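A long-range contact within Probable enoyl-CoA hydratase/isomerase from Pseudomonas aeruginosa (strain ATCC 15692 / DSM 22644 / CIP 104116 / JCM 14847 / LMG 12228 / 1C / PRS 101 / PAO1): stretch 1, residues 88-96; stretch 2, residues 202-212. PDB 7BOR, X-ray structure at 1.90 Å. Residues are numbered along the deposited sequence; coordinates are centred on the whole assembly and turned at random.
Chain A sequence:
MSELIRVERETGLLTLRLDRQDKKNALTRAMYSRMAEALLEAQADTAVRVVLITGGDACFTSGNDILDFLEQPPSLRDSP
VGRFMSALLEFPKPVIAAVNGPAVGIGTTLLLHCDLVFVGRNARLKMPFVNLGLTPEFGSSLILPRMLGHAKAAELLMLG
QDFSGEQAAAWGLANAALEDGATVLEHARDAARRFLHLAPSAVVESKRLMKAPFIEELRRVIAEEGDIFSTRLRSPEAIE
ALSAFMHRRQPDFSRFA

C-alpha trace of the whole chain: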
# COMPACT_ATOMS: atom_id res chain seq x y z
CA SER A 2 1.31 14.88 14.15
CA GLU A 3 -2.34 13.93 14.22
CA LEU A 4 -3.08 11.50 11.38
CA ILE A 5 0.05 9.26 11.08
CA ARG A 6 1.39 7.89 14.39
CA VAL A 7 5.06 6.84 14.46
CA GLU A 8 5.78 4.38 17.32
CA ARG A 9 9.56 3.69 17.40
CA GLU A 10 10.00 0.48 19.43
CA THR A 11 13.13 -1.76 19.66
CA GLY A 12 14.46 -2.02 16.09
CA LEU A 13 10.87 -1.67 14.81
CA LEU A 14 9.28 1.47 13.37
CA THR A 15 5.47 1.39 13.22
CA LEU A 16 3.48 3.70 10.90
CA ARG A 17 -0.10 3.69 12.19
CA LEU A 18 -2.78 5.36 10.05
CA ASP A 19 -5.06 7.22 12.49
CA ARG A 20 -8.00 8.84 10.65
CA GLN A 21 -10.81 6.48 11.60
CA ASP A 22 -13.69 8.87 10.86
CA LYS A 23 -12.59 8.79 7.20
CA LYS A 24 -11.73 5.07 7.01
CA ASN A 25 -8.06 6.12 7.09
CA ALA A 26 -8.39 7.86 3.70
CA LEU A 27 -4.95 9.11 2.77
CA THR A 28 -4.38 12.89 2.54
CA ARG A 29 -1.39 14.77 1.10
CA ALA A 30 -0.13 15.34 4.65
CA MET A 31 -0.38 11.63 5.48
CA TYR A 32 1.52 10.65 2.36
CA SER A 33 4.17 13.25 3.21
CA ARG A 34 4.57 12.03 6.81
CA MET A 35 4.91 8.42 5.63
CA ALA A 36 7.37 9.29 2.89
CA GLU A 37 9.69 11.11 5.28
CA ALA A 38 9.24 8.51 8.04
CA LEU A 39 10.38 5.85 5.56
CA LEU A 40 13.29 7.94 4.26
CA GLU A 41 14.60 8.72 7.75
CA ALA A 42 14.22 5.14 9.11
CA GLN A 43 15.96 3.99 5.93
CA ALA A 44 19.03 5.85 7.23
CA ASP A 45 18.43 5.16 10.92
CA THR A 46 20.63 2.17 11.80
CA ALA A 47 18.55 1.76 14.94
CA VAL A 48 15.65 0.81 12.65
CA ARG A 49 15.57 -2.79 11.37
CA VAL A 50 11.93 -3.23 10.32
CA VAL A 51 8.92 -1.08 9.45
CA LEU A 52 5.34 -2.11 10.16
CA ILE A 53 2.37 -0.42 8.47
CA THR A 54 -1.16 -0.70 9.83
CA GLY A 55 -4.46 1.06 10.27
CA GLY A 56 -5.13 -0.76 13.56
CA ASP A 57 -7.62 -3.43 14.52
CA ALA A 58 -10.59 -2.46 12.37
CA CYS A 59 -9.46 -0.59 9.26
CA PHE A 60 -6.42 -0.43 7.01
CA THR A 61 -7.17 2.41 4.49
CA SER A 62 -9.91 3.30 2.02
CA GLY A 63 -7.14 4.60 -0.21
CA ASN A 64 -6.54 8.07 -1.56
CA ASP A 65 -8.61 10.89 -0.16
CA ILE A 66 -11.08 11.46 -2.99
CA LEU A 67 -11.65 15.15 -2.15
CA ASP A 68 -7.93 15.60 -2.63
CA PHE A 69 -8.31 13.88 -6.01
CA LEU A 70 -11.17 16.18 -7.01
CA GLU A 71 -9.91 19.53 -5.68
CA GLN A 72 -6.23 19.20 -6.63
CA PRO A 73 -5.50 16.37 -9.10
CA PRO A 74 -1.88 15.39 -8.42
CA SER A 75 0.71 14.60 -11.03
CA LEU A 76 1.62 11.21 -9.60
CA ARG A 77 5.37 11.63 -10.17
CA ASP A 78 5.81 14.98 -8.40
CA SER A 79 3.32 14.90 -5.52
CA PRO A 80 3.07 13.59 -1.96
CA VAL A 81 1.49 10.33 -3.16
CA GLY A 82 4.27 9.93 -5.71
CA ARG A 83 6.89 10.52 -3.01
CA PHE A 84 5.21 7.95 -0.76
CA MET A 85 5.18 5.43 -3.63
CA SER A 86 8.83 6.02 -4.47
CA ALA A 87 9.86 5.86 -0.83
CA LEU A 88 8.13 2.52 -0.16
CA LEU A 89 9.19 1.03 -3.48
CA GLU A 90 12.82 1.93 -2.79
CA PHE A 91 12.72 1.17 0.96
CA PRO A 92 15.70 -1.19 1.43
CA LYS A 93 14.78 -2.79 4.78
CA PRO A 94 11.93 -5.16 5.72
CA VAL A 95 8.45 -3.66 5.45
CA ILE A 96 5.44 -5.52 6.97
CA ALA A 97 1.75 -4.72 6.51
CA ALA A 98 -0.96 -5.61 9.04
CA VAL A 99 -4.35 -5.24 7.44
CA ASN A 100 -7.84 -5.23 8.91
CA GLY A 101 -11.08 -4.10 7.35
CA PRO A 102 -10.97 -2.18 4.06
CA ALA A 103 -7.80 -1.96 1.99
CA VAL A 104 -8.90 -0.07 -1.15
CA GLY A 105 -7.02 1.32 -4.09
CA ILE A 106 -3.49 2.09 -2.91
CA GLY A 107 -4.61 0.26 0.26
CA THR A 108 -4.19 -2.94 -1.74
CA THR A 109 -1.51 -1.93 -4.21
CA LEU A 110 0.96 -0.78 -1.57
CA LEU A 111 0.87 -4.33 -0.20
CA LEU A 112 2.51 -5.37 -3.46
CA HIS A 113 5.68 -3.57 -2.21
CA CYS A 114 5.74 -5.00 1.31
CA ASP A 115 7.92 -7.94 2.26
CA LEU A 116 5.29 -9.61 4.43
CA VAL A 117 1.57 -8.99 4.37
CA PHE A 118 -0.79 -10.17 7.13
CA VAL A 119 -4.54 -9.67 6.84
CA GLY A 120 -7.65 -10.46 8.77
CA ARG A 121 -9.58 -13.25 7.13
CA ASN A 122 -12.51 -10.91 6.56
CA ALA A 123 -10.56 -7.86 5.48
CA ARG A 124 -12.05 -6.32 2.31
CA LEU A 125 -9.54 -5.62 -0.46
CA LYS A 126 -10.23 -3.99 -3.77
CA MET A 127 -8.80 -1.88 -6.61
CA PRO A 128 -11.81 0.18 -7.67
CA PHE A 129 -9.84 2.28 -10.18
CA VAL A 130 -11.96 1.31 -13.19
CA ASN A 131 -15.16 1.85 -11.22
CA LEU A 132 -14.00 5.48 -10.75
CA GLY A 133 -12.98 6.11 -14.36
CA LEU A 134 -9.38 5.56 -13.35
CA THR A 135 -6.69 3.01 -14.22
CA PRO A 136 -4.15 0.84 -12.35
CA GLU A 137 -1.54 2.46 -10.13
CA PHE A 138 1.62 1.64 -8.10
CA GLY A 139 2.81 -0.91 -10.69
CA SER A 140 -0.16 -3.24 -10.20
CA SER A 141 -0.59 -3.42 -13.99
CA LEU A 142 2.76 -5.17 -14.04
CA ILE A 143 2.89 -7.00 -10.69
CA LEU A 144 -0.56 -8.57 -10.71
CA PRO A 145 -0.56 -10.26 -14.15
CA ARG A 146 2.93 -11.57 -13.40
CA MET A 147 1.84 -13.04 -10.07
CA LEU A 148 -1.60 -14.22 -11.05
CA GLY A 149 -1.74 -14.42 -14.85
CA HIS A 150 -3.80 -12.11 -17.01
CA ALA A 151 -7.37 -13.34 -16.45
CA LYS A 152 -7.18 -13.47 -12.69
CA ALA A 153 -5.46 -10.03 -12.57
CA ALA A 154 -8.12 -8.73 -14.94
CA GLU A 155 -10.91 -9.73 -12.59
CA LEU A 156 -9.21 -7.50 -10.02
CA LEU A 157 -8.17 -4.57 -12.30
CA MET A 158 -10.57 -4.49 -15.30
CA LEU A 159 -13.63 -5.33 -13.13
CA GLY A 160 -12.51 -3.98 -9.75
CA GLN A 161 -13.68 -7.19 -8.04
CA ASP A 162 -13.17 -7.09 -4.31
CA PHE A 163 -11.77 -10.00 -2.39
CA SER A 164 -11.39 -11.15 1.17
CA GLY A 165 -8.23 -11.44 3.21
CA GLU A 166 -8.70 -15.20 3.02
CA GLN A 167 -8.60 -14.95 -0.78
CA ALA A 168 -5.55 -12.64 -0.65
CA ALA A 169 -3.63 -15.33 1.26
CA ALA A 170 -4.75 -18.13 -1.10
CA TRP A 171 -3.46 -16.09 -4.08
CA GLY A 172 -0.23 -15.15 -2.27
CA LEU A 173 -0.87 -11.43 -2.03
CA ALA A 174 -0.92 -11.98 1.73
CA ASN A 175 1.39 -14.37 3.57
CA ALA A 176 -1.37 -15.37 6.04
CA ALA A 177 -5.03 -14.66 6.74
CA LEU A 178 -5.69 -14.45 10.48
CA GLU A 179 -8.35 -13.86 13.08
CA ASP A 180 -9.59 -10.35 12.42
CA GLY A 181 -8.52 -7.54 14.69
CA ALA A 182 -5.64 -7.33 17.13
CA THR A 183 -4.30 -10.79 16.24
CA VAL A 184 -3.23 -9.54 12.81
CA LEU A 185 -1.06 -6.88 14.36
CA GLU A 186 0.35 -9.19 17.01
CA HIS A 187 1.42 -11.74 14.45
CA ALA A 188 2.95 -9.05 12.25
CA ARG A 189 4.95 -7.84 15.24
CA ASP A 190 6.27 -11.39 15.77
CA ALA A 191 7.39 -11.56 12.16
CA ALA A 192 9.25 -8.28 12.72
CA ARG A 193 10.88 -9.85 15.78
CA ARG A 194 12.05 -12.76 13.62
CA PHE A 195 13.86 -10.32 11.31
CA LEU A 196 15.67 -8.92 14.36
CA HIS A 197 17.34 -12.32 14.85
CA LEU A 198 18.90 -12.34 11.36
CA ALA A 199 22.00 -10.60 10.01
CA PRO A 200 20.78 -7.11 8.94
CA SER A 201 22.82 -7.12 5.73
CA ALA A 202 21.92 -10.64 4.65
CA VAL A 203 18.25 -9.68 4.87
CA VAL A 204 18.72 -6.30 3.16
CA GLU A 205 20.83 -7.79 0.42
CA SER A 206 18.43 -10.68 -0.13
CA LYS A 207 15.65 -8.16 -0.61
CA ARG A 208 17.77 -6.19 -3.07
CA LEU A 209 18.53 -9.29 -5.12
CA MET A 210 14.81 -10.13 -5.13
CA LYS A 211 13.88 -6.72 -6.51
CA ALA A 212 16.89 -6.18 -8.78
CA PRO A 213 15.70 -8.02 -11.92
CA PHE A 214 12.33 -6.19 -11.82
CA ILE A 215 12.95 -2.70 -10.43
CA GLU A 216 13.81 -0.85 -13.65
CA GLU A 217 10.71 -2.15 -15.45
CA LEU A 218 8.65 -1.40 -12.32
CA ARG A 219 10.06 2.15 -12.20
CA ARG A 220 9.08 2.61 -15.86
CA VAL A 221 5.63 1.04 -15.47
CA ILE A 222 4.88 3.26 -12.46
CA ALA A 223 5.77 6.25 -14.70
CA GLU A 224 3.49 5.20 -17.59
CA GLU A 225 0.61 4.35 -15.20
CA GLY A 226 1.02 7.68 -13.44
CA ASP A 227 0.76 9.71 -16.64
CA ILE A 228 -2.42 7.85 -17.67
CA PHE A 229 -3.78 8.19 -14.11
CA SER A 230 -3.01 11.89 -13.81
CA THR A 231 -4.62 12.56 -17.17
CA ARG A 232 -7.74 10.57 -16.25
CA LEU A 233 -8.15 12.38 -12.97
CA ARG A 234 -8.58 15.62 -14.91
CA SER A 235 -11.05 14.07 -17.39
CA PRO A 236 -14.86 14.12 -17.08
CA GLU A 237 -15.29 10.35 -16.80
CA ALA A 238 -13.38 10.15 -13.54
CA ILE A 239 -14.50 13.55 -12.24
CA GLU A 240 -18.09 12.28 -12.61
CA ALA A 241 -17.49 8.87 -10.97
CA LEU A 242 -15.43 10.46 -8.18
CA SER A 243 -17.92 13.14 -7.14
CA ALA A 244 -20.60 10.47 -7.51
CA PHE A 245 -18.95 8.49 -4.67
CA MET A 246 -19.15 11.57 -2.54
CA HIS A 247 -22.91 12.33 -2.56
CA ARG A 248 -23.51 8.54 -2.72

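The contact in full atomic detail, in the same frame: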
# COMPACT_ATOMS: atom_id res chain seq x y z
N LEU A 88 8.37 3.93 -0.49
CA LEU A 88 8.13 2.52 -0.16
C LEU A 88 8.79 1.59 -1.18
O LEU A 88 9.54 0.66 -0.82
CB LEU A 88 6.65 2.27 -0.08
CG LEU A 88 6.18 0.87 0.35
CD1 LEU A 88 6.63 0.55 1.73
CD2 LEU A 88 4.66 0.88 0.23
N LEU A 89 8.58 1.86 -2.46
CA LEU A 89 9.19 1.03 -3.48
C LEU A 89 10.69 0.87 -3.26
O LEU A 89 11.26 -0.23 -3.39
CB LEU A 89 8.89 1.64 -4.85
CG LEU A 89 9.59 1.04 -6.04
CD1 LEU A 89 9.04 -0.38 -6.29
CD2 LEU A 89 9.37 1.94 -7.22
N GLU A 90 11.37 1.96 -2.92
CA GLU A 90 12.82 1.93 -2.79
C GLU A 90 13.26 1.61 -1.36
O GLU A 90 14.47 1.55 -1.10
CB GLU A 90 13.42 3.27 -3.26
CG GLU A 90 12.89 3.74 -4.62
CD GLU A 90 13.62 3.08 -5.78
OE1 GLU A 90 14.53 2.29 -5.50
OE2 GLU A 90 13.31 3.36 -6.96
N PHE A 91 12.32 1.42 -0.42
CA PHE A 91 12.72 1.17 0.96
C PHE A 91 13.58 -0.10 1.00
O PHE A 91 13.14 -1.16 0.51
CB PHE A 91 11.51 1.02 1.83
CG PHE A 91 11.80 1.09 3.28
CD1 PHE A 91 12.13 2.28 3.87
CD2 PHE A 91 11.71 -0.02 4.05
CE1 PHE A 91 12.34 2.32 5.23
CE2 PHE A 91 11.92 0.03 5.39
CZ PHE A 91 12.25 1.19 5.97
N PRO A 92 14.81 -0.03 1.51
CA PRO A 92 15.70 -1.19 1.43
C PRO A 92 15.59 -2.18 2.58
O PRO A 92 16.17 -3.27 2.47
CB PRO A 92 17.10 -0.54 1.42
CG PRO A 92 16.89 0.68 2.28
CD PRO A 92 15.51 1.19 1.96
N LYS A 93 14.93 -1.86 3.66
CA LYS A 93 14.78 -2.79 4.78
C LYS A 93 13.41 -3.44 4.81
O LYS A 93 12.50 -3.06 4.04
CB LYS A 93 15.03 -2.06 6.11
CG LYS A 93 16.39 -1.31 6.15
CD LYS A 93 16.54 -0.51 7.44
CE LYS A 93 17.69 0.49 7.35
NZ LYS A 93 17.60 1.47 8.48
N PRO A 94 13.21 -4.45 5.67
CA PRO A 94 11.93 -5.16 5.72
C PRO A 94 10.74 -4.25 6.03
O PRO A 94 10.74 -3.49 7.01
CB PRO A 94 12.13 -6.22 6.80
CG PRO A 94 13.55 -6.54 6.76
CD PRO A 94 14.26 -5.21 6.40
N VAL A 95 9.70 -4.36 5.21
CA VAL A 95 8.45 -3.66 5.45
C VAL A 95 7.34 -4.70 5.59
O VAL A 95 7.18 -5.54 4.69
CB VAL A 95 8.10 -2.69 4.31
CG1 VAL A 95 6.96 -1.87 4.75
CG2 VAL A 95 9.26 -1.87 3.95
N ILE A 96 6.54 -4.60 6.66
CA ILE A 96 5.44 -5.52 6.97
C ILE A 96 4.13 -4.75 7.08
O ILE A 96 4.04 -3.77 7.81
CB ILE A 96 5.72 -6.28 8.28
CG1 ILE A 96 7.01 -7.07 8.12
CG2 ILE A 96 4.60 -7.18 8.66
CD1 ILE A 96 7.43 -7.83 9.37
N ALA A 202 22.38 -9.51 5.45
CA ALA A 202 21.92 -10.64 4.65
C ALA A 202 20.47 -10.43 4.24
O ALA A 202 20.10 -10.62 3.08
CB ALA A 202 22.11 -11.95 5.42
N VAL A 203 19.65 -9.93 5.17
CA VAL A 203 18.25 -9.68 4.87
C VAL A 203 18.13 -8.60 3.81
O VAL A 203 17.44 -8.77 2.79
CB VAL A 203 17.50 -9.27 6.15
CG1 VAL A 203 16.11 -8.79 5.81
CG2 VAL A 203 17.50 -10.41 7.14
N VAL A 204 18.80 -7.46 4.04
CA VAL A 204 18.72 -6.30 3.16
C VAL A 204 19.19 -6.67 1.78
O VAL A 204 18.56 -6.31 0.77
CB VAL A 204 19.56 -5.15 3.76
CG1 VAL A 204 19.94 -4.13 2.69
CG2 VAL A 204 18.79 -4.52 4.89
N GLU A 205 20.30 -7.39 1.71
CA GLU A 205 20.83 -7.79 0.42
C GLU A 205 19.97 -8.84 -0.25
O GLU A 205 19.90 -8.86 -1.48
CB GLU A 205 22.23 -8.34 0.56
CG GLU A 205 22.95 -8.42 -0.72
CD GLU A 205 24.31 -7.82 -0.57
OE1 GLU A 205 25.16 -8.49 0.07
OE2 GLU A 205 24.51 -6.67 -1.06
N SER A 206 19.36 -9.76 0.51
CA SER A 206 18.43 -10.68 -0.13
C SER A 206 17.28 -9.91 -0.77
O SER A 206 16.85 -10.23 -1.89
CB SER A 206 17.91 -11.69 0.91
OG SER A 206 18.94 -12.60 1.25
N LYS A 207 16.76 -8.92 -0.07
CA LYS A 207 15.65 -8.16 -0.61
C LYS A 207 16.08 -7.40 -1.85
O LYS A 207 15.33 -7.34 -2.84
CB LYS A 207 15.07 -7.22 0.45
CG LYS A 207 14.00 -6.26 -0.10
CD LYS A 207 13.28 -5.46 1.00
CE LYS A 207 12.43 -4.33 0.39
NZ LYS A 207 11.55 -3.71 1.38
N ARG A 208 17.31 -6.88 -1.86
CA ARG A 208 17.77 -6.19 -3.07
C ARG A 208 17.88 -7.16 -4.23
O ARG A 208 17.44 -6.87 -5.34
CB ARG A 208 19.09 -5.50 -2.79
CG ARG A 208 19.45 -4.48 -3.90
CD ARG A 208 20.88 -3.99 -3.81
NE ARG A 208 21.89 -5.06 -3.87
CZ ARG A 208 22.15 -5.85 -4.92
NH1 ARG A 208 23.14 -6.75 -4.81
NH2 ARG A 208 21.45 -5.78 -6.07
N LEU A 209 18.43 -8.36 -4.00
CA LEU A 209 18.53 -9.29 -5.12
C LEU A 209 17.16 -9.70 -5.63
O LEU A 209 17.02 -10.02 -6.82
CB LEU A 209 19.30 -10.53 -4.70
CG LEU A 209 20.81 -10.31 -4.50
CD1 LEU A 209 21.52 -11.47 -3.86
CD2 LEU A 209 21.32 -10.08 -5.91
N MET A 210 16.16 -9.74 -4.74
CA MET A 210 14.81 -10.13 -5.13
C MET A 210 14.15 -9.05 -5.95
O MET A 210 13.30 -9.34 -6.78
CB MET A 210 13.95 -10.42 -3.90
CG MET A 210 14.24 -11.75 -3.13
SD MET A 210 13.30 -11.76 -1.63
CE MET A 210 11.65 -12.04 -2.35
N LYS A 211 14.49 -7.77 -5.70
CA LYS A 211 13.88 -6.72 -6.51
C LYS A 211 14.71 -6.36 -7.74
O LYS A 211 14.17 -5.77 -8.69
CB LYS A 211 13.60 -5.46 -5.65
CG LYS A 211 12.65 -5.72 -4.51
CD LYS A 211 11.66 -4.61 -4.34
CE LYS A 211 10.85 -4.86 -3.09
NZ LYS A 211 10.32 -3.61 -2.43
N ALA A 212 16.00 -6.71 -7.74
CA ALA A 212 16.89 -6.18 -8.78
C ALA A 212 16.44 -6.51 -10.20
O ALA A 212 16.48 -5.62 -11.07
CB ALA A 212 18.33 -6.68 -8.55
O HOH W 1 9.69 -2.02 -0.07
O HOH W 2 13.03 -1.99 -2.09

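A lysine can be buried in a protein if its ammonium group meets enough oxygen atoms at the end of its reach, and backbone carbonyls of a loop are well suited to the task. The contact between residues 88-96 and 202-212 of this probable enoyl-CoA hydratase/isomerase illustrates the principle. One partner is a run of helix; the other passes from the last part of a helix through a loop into a strand. At least 109 positions separate any two residues that touch, and the buried surface, both sides summed, is a modest 357 Å².

Lys207 has the largest share, with 78 Å² covered by the other stretch. Its CA-to-CB bond points toward the loop, and all four chi angles are t, so the chain is fully extended and carries the amine from the helix to the loop backbone. There Lys207 NZ donates a hydrogen bond to Lys93 O at 2.9 Å and a weak one to Phe91 O at 3.1 Å. Both acceptors belong to the main chain, so it is backbone oxygens, not side-chain groups, of the loop that bind this amine; Lys93 itself directs its CA-to-CB bond away from the helix. The aliphatic part of Lys207 also packs against the loop, its CD lying 3.9 Å from Pro92 O, while Val95 CG2 comes within 3.9 Å of Lys207 NZ, a carbon lying beside the charged group.

Val204 follows with 52 Å² covered. Its contribution is one of packing: Val204 CG2 lies 3.8 Å from Pro92 O and 4.2 Å from Lys93 CG. It sits where the two backbones draw together, the CA atoms of Lys93 and Val204 being 5.5 Å apart. Pro92, in turn, has 44 Å² covered, although its CA-to-CB bond points sideways; its carbonyl makes its closest approaches to the helix. Next to this pair, Pro94 CG meets Val203 CG1 at 3.5 Å, a close apolar contact between a proline ring and a valine whose CA-to-CB bond points toward the loop.

One helical turn beyond Lys207, Lys211 also directs its CA-to-CB bond toward the first stretch, but its amine engages that stretch differently. Lys211 NZ stands 3.6 Å from Leu89 O, and water bridges the gap. Water 2 donates to Leu89 O at 2.8 Å and to Phe91 O at 2.7 Å while accepting from Lys211 NZ at 3.2 Å. Water 1 lies 2.8 Å from Leu88 O and accepts from both amines, Lys207 NZ at 2.9 Å and, weakly, Lys211 NZ at 2.9 Å. Phe91 O thus receives both a direct bond from one lysine and a water linked to the other. The example shows two lysines a helical turn apart reading the same stretch of backbone, one by direct hydrogen bonds as well as water, the other through water.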